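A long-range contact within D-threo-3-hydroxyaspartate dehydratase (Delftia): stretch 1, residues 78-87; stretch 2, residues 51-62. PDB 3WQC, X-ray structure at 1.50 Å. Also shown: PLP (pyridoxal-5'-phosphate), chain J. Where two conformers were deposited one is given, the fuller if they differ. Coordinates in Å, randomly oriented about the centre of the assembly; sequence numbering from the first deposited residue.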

ATOM      1  N   LYS B  78      14.003   2.837 -10.759  1.00 11.47           N
ATOM      2  CA  LYS B  78      14.163   3.914  -9.770  0.50 11.40           C
ATOM      3  C   LYS B  78      15.055   3.426  -8.650  1.00 11.09           C
ATOM      4  O   LYS B  78      15.904   4.186  -8.160  1.00 12.68           O
ATOM      5  CB  LYS B  78      12.814   4.394  -9.226  0.50 12.74           C
ATOM      6  CG  LYS B  78      12.919   5.682  -8.371  0.50 16.76           C
ATOM      7  CD  LYS B  78      11.598   6.047  -7.673  0.50 18.21           C
ATOM      8  CE  LYS B  78      11.406   7.515  -7.389  0.50 29.46           C
ATOM      9  NZ  LYS B  78       9.920   7.834  -7.256  0.50 21.73           N
ATOM     10  N   GLU B  79      14.888   2.180  -8.217  1.00 11.41           N
ATOM     11  CA  GLU B  79      15.789   1.618  -7.214  1.00 11.10           C
ATOM     12  C   GLU B  79      17.218   1.600  -7.791  1.00 12.31           C
ATOM     13  O   GLU B  79      18.171   1.947  -7.065  1.00 12.53           O
ATOM     14  CB  GLU B  79      15.402   0.211  -6.878  1.00 11.58           C
ATOM     15  CG  GLU B  79      14.219   0.090  -5.943  1.00 11.91           C
ATOM     16  CD  GLU B  79      13.620  -1.288  -6.126  1.00 11.28           C
ATOM     17  OE1 GLU B  79      12.507  -1.404  -6.703  1.00 13.43           O
ATOM     18  OE2 GLU B  79      14.249  -2.290  -5.744  1.00 12.66           O
ATOM     19  N   ALA B  80      17.412   1.174  -9.048  1.00 11.15           N
ATOM     20  CA  ALA B  80      18.809   1.182  -9.583  1.00 12.02           C
ATOM     21  C   ALA B  80      19.400   2.624  -9.535  1.00 12.16           C
ATOM     22  O   ALA B  80      20.566   2.779  -9.124  1.00 13.61           O
ATOM     23  CB  ALA B  80      18.781   0.671 -11.026  1.00 14.71           C
ATOM     24  N   GLU B  81      18.570   3.658  -9.913  1.00 11.82           N
ATOM     25  CA  GLU B  81      19.090   5.014  -9.919  1.00 15.16           C
ATOM     26  C   GLU B  81      19.511   5.408  -8.487  1.00 14.74           C
ATOM     27  O   GLU B  81      20.604   6.005  -8.263  1.00 17.05           O
ATOM     28  CB  GLU B  81      17.965   5.883 -10.601  1.00 19.25           C
ATOM     29  CG  GLU B  81      18.105   7.361 -10.528  1.00 23.71           C
ATOM     30  CD  GLU B  81      16.813   8.045 -11.047  1.00 23.71           C
ATOM     31  OE1 GLU B  81      15.952   8.563 -10.192  1.00 34.96           O
ATOM     32  OE2 GLU B  81      16.641   8.070 -12.298  1.00 28.51           O
ATOM     33  N   GLN B  82      18.652   5.102  -7.480  1.00 14.72           N
ATOM     34  CA  GLN B  82      18.891   5.529  -6.069  1.00 16.94           C
ATOM     35  C   GLN B  82      20.139   4.843  -5.556  1.00 14.10           C
ATOM     36  O   GLN B  82      21.009   5.468  -4.926  1.00 16.99           O
ATOM     37  CB  GLN B  82      17.670   5.136  -5.186  1.00 19.89           C
ATOM     38  CG  GLN B  82      17.938   5.237  -3.646  1.00 21.53           C
ATOM     39  CD  GLN B  82      16.688   5.008  -2.755  1.00 41.56           C
ATOM     40  OE1 GLN B  82      15.702   5.773  -2.748  1.00 54.52           O
ATOM     41  NE2 GLN B  82      16.794   4.026  -1.909  1.00 27.79           N
ATOM     42  N   PHE B  83      20.214   3.528  -5.696  1.00 14.30           N
ATOM     43  CA  PHE B  83      21.323   2.788  -5.103  1.00 14.13           C
ATOM     44  C   PHE B  83      22.638   3.062  -5.862  1.00 13.48           C
ATOM     45  O   PHE B  83      23.697   3.151  -5.210  1.00 16.47           O
ATOM     46  CB  PHE B  83      21.024   1.257  -4.974  1.00 14.55           C
ATOM     47  CG  PHE B  83      20.079   1.017  -3.868  1.00 12.57           C
ATOM     48  CD1 PHE B  83      20.548   0.878  -2.565  1.00 16.68           C
ATOM     49  CD2 PHE B  83      18.698   0.924  -4.103  1.00 14.97           C
ATOM     50  CE1 PHE B  83      19.635   0.667  -1.485  1.00 16.25           C
ATOM     51  CE2 PHE B  83      17.775   0.726  -3.030  1.00 15.18           C
ATOM     52  CZ  PHE B  83      18.249   0.616  -1.708  1.00 14.91           C
ATOM     53  N   PHE B  84      22.553   3.282  -7.193  1.00 14.26           N
ATOM     54  CA  PHE B  84      23.812   3.668  -7.898  1.00 13.79           C
ATOM     55  C   PHE B  84      24.304   5.065  -7.446  1.00 14.51           C
ATOM     56  O   PHE B  84      25.532   5.227  -7.233  1.00 17.41           O
ATOM     57  CB  PHE B  84      23.585   3.690  -9.408  1.00 14.90           C
ATOM     58  CG  PHE B  84      24.819   4.153 -10.169  1.00 13.39           C
ATOM     59  CD1 PHE B  84      25.990   3.362 -10.148  1.00 16.51           C
ATOM     60  CD2 PHE B  84      24.791   5.368 -10.875  1.00 15.66           C
ATOM     61  CE1 PHE B  84      27.161   3.852 -10.797  1.00 16.77           C
ATOM     62  CE2 PHE B  84      25.941   5.833 -11.547  1.00 17.53           C
ATOM     63  CZ  PHE B  84      27.091   5.062 -11.494  1.00 18.24           C
ATOM     64  N   ALA B  85      23.384   5.993  -7.235  1.00 17.14           N
ATOM     65  CA  ALA B  85      23.769   7.331  -6.744  1.00 17.44           C
ATOM     66  C   ALA B  85      24.459   7.186  -5.368  1.00 18.11           C
ATOM     67  O   ALA B  85      25.301   8.005  -4.980  1.00 23.17           O
ATOM     68  CB  ALA B  85      22.574   8.255  -6.634  1.00 19.96           C
ATOM     69  N   ALA B  86      24.010   6.214  -4.581  1.00 17.48           N
ATOM     70  CA  ALA B  86      24.552   5.929  -3.225  1.00 21.04           C
ATOM     71  C   ALA B  86      25.825   5.099  -3.238  1.00 21.11           C
ATOM     72  O   ALA B  86      26.332   4.757  -2.183  1.00 28.65           O
ATOM     73  CB  ALA B  86      23.477   5.304  -2.334  1.00 19.98           C
ATOM     74  N   GLY B  87      26.312   4.712  -4.418  1.00 18.45           N
ATOM     75  CA  GLY B  87      27.585   4.031  -4.539  1.00 20.55           C
ATOM     76  C   GLY B  87      27.569   2.544  -4.920  1.00 18.74           C
ATOM     77  O   GLY B  87      28.656   1.897  -5.050  1.00 25.49           O
TER
HETATM   78  N1  PLP J 402      14.268 -12.682  -6.809  1.00 12.46           N
HETATM   79  C2  PLP J 402      13.265 -12.066  -7.466  1.00 11.46           C
HETATM   80  C2A PLP J 402      13.221 -12.061  -8.977  1.00 13.68           C
HETATM   81  C3  PLP J 402      12.240 -11.397  -6.701  1.00 12.81           C
HETATM   82  O3  PLP J 402      11.269 -10.773  -7.350  1.00 15.43           O
HETATM   83  C4  PLP J 402      12.330 -11.445  -5.265  1.00 13.72           C
HETATM   84  C4A PLP J 402      11.344 -10.753  -4.502  1.00 21.05           C
HETATM   85  C5  PLP J 402      13.431 -12.120  -4.658  1.00 12.50           C
HETATM   86  C6  PLP J 402      14.346 -12.794  -5.480  1.00 12.80           C
HETATM   87  C5A PLP J 402      13.566 -12.203  -3.158  1.00 16.46           C
HETATM   88  O4P PLP J 402      12.462 -13.068  -2.620  1.00 15.07           O
HETATM   89  P   PLP J 402      12.168 -12.972  -1.049  1.00 13.99           P
HETATM   90  O1P PLP J 402      13.513 -13.091  -0.434  1.00 17.22           O
HETATM   91  O2P PLP J 402      11.313 -14.164  -0.797  1.00 15.05           O
HETATM   92  O3P PLP J 402      11.569 -11.662  -0.737  1.00 19.34           O
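Stretch 2 (51-62) HVKTSKSVPVAA

Stretch 2 approaches the helix of stretch 1 first as an irregular loop and then as the opening turn of a second helix. Residues 78-85 are helical, continuing a helix that begins earlier in the chain. Glu79, Gln82 and Phe83 point toward the partner from one helical face, and Ala86, just past the assigned helix, continues the same line. In stretch 2 the helix starts at Val58 and runs on beyond Ala62. The two axes cross at -69° and come no closer than 11.1 Å, so the helices do not pack intimately along their length; much of the contact falls to the loop before Val58. The backbones are nearest where the CA of Glu79 lies 6.8 Å from the CA of Lys56, and the CA of Phe83 6.7 Å from the CA of Val58.

The loop is held in shape by its own hydrogen bonds. Lys53 N donates to His51 ND1 (3.1 Å), and Lys56 N donates to Val52 O (2.7 Å), which also receives a weak bond from Ser55 N (3.2 Å). Lys56 has positive phi and psi (42°/45°), and just beyond it Ser57 N is satisfied by Ser55 OG at 3.2 Å. Ser57 occupies the N-cap position, yet its side chain makes no capping bond; its OG is hydrogen-bonded elsewhere in the structure. Ser57 O serves the new helix instead, accepting from Ala61 N at 3.1 Å.

One hydrogen bond joins the stretches: Gln82 NE2 donates to Lys56 O at 3.0 Å, with an angle of 152° at the hydrogen. An amide suits this place because its uncharged NH2 can satisfy a loop carbonyl, and the extended side chain (chi1 and chi2 both t) carries it there. Glu79 adds charge complementarity. Its OE1 forms a long salt bridge to Lys56 NZ at 3.6 Å, while both carboxylate oxygens also have hydrogen-bonding partners outside the two stretches. A buried carboxylate is thus well provided for, and the all-trans outer torsions of Lys56 extend its ammonium group to reach it.

Phe83 supplies the apolar centre. Its CE2 lies 3.6 Å from Val52 CG2, and its CE1 lies 3.5 Å from Ala61 CB and 4.1 Å from Val58 CG2. The ring edge meets the backbone at the loop-to-helix junction, with CZ 3.6 Å from Ser57 N. A flat aromatic ring can thus touch loop and helix together, and the methyl of Ala61 packs directly against the ring. Ala86 CB extends the apolar contact to Val58 CG2 at 3.8 Å. Beyond it the chain leaves the helix in a Schellman motif: Gly87 N bonds back to Phe84 O at 3.0 Å, and the positive phi of 109° suits glycine, since a CB would be jammed against the preceding carbonyl oxygen.

Lys53, whose end leads away from stretch 1, is covalently bound to the cofactor, its NZ 1.4 Å from PLP C4A.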

ATOM      1  N   HIS B  51      17.968  -8.720  -2.317  1.00 11.91           N
ATOM      2  CA  HIS B  51      16.913  -7.971  -3.068  1.00 12.27           C
ATOM      3  C   HIS B  51      16.431  -6.818  -2.223  1.00 11.03           C
ATOM      4  O   HIS B  51      15.824  -7.039  -1.171  1.00 13.75           O
ATOM      5  CB  HIS B  51      15.748  -8.939  -3.431  1.00 11.11           C
ATOM      6  CG  HIS B  51      15.047  -8.428  -4.644  1.00 10.68           C
ATOM      7  ND1 HIS B  51      14.666  -7.084  -4.768  1.00 10.09           N
ATOM      8  CD2 HIS B  51      14.688  -9.066  -5.853  1.00 11.76           C
ATOM      9  CE1 HIS B  51      14.167  -6.888  -6.000  1.00 10.09           C
ATOM     10  NE2 HIS B  51      14.128  -8.113  -6.639  1.00 12.22           N
ATOM     11  N   VAL B  52      16.718  -5.597  -2.663  1.00 10.39           N
ATOM     12  CA  VAL B  52      16.382  -4.407  -1.871  1.00 12.71           C
ATOM     13  C   VAL B  52      14.928  -3.997  -2.058  1.00 11.76           C
ATOM     14  O   VAL B  52      14.544  -2.999  -1.448  1.00 13.39           O
ATOM     15  CB  VAL B  52      17.340  -3.213  -2.193  1.00 13.00           C
ATOM     16  CG1 VAL B  52      18.775  -3.609  -1.797  1.00 15.88           C
ATOM     17  CG2 VAL B  52      17.238  -2.732  -3.648  1.00 14.74           C
ATOM     18  N   LYS B  53      14.112  -4.760  -2.792  1.00 10.93           N
ATOM     19  CA  LYS B  53      12.734  -4.307  -2.959  1.00 12.02           C
ATOM     20  C   LYS B  53      11.987  -4.351  -1.626  1.00 11.02           C
ATOM     21  O   LYS B  53      10.944  -3.663  -1.476  1.00 13.03           O
ATOM     22  CB  LYS B  53      11.978  -5.120  -3.971  1.00 12.46           C
ATOM     23  CG  LYS B  53      11.600  -6.523  -3.517  1.00 14.47           C
ATOM     24  CD  LYS B  53      10.900  -7.183  -4.722  1.00 18.08           C
ATOM     25  CE  LYS B  53      10.355  -8.488  -4.231  1.00 23.82           C
ATOM     26  NZ  LYS B  53      10.706  -9.637  -5.101  1.00 17.80           N
ATOM     27  N   THR B  54      12.496  -5.084  -0.605  1.00 11.53           N
ATOM     28  CA  THR B  54      11.781  -5.190   0.682  1.00 11.57           C
ATOM     29  C   THR B  54      11.977  -3.831   1.425  1.00 11.05           C
ATOM     30  O   THR B  54      10.960  -3.404   2.073  1.00 13.55           O
ATOM     31  CB  THR B  54      12.446  -6.298   1.520  1.00 12.85           C
ATOM     32  OG1 THR B  54      12.090  -7.538   0.852  1.00 15.62           O
ATOM     33  CG2 THR B  54      11.911  -6.341   2.948  1.00 15.45           C
ATOM     34  N   SER B  55      13.170  -3.193   1.413  1.00 11.92           N
ATOM     35  CA  SER B  55      13.354  -1.984   2.244  1.00 11.20           C
ATOM     36  C   SER B  55      13.497  -0.756   1.413  1.00 11.44           C
ATOM     37  O   SER B  55      13.146   0.350   1.859  1.00 12.51           O
ATOM     38  CB  SER B  55      14.677  -2.127   3.091  1.00 13.90           C
ATOM     39  OG  SER B  55      15.852  -1.953   2.268  1.00 16.36           O
ATOM     40  N   LYS B  56      14.065  -0.881   0.191  1.00 12.18           N
ATOM     41  CA  LYS B  56      14.425   0.280  -0.653  1.00 11.93           C
ATOM     42  C   LYS B  56      15.074   1.420   0.199  1.00 12.61           C
ATOM     43  O   LYS B  56      14.884   2.615  -0.091  1.00 12.36           O
ATOM     44  CB  LYS B  56      13.211   0.863  -1.455  1.00 11.84           C
ATOM     45  CG  LYS B  56      12.535  -0.247  -2.255  1.00 12.36           C
ATOM     46  CD  LYS B  56      11.500   0.403  -3.208  1.00 12.82           C
ATOM     47  CE  LYS B  56      10.718  -0.705  -3.877  1.00 12.89           C
ATOM     48  NZ  LYS B  56       9.746  -0.068  -4.817  1.00 12.64           N
ATOM     49  N   SER B  57      16.008   1.003   1.098  1.00 12.94           N
ATOM     50  CA  SER B  57      16.585   1.967   2.002  1.00 13.46           C
ATOM     51  C   SER B  57      18.112   1.826   1.966  1.00 12.90           C
ATOM     52  O   SER B  57      18.615   0.752   2.213  1.00 14.77           O
ATOM     53  CB  SER B  57      16.007   1.739   3.400  1.00 14.71           C
ATOM     54  OG  SER B  57      16.528   2.780   4.292  1.00 15.60           O
ATOM     55  N   VAL B  58      18.800   2.930   1.689  1.00 13.36           N
ATOM     56  CA  VAL B  58      20.279   2.938   1.563  1.00 14.20           C
ATOM     57  C   VAL B  58      20.963   2.364   2.815  1.00 15.38           C
ATOM     58  O   VAL B  58      21.812   1.454   2.702  1.00 16.98           O
ATOM     59  CB  VAL B  58      20.791   4.313   1.146  1.00 14.77           C
ATOM     60  CG1 VAL B  58      22.295   4.447   1.288  1.00 19.90           C
ATOM     61  CG2 VAL B  58      20.355   4.577  -0.300  1.00 15.98           C
ATOM     62  N   PRO B  59      20.583   2.823   4.024  1.00 15.32           N
ATOM     63  CA  PRO B  59      21.301   2.292   5.209  1.00 14.47           C
ATOM     64  C   PRO B  59      21.030   0.821   5.475  1.00 14.81           C
ATOM     65  O   PRO B  59      21.868   0.125   6.047  1.00 17.53           O
ATOM     66  CB  PRO B  59      20.790   3.143   6.418  1.00 16.43           C
ATOM     67  CG  PRO B  59      19.578   3.883   5.907  1.00 19.24           C
ATOM     68  CD  PRO B  59      19.727   3.997   4.383  1.00 15.96           C
ATOM     69  N   VAL B  60      19.864   0.324   5.046  1.00 15.92           N
ATOM     70  CA  VAL B  60      19.596  -1.119   5.245  1.00 14.84           C
ATOM     71  C   VAL B  60      20.475  -1.907   4.270  1.00 15.42           C
ATOM     72  O   VAL B  60      21.200  -2.866   4.710  1.00 16.24           O
ATOM     73  CB  VAL B  60      18.142  -1.497   4.979  1.00 14.15           C
ATOM     74  CG1 VAL B  60      17.887  -3.034   5.041  1.00 15.23           C
ATOM     75  CG2 VAL B  60      17.212  -0.766   5.998  1.00 16.14           C
ATOM     76  N   ALA B  61      20.560  -1.510   3.005  1.00 14.87           N
ATOM     77  CA  ALA B  61      21.429  -2.189   2.052  1.00 15.99           C
ATOM     78  C   ALA B  61      22.893  -2.017   2.471  1.00 16.28           C
ATOM     79  O   ALA B  61      23.716  -2.928   2.213  1.00 17.87           O
ATOM     80  CB  ALA B  61      21.224  -1.575   0.657  1.00 17.19           C
ATOM     81  N   ALA B  62      23.250  -0.873   3.095  1.00 16.29           N
ATOM     82  CA  ALA B  62      24.642  -0.708   3.541  1.00 17.99           C
ATOM     83  C   ALA B  62      24.987  -1.756   4.575  1.00 19.22           C
ATOM     84  O   ALA B  62      26.090  -2.293   4.619  1.00 19.79           O
ATOM     85  CB  ALA B  62      24.898   0.705   4.125  1.00 20.31           C
TER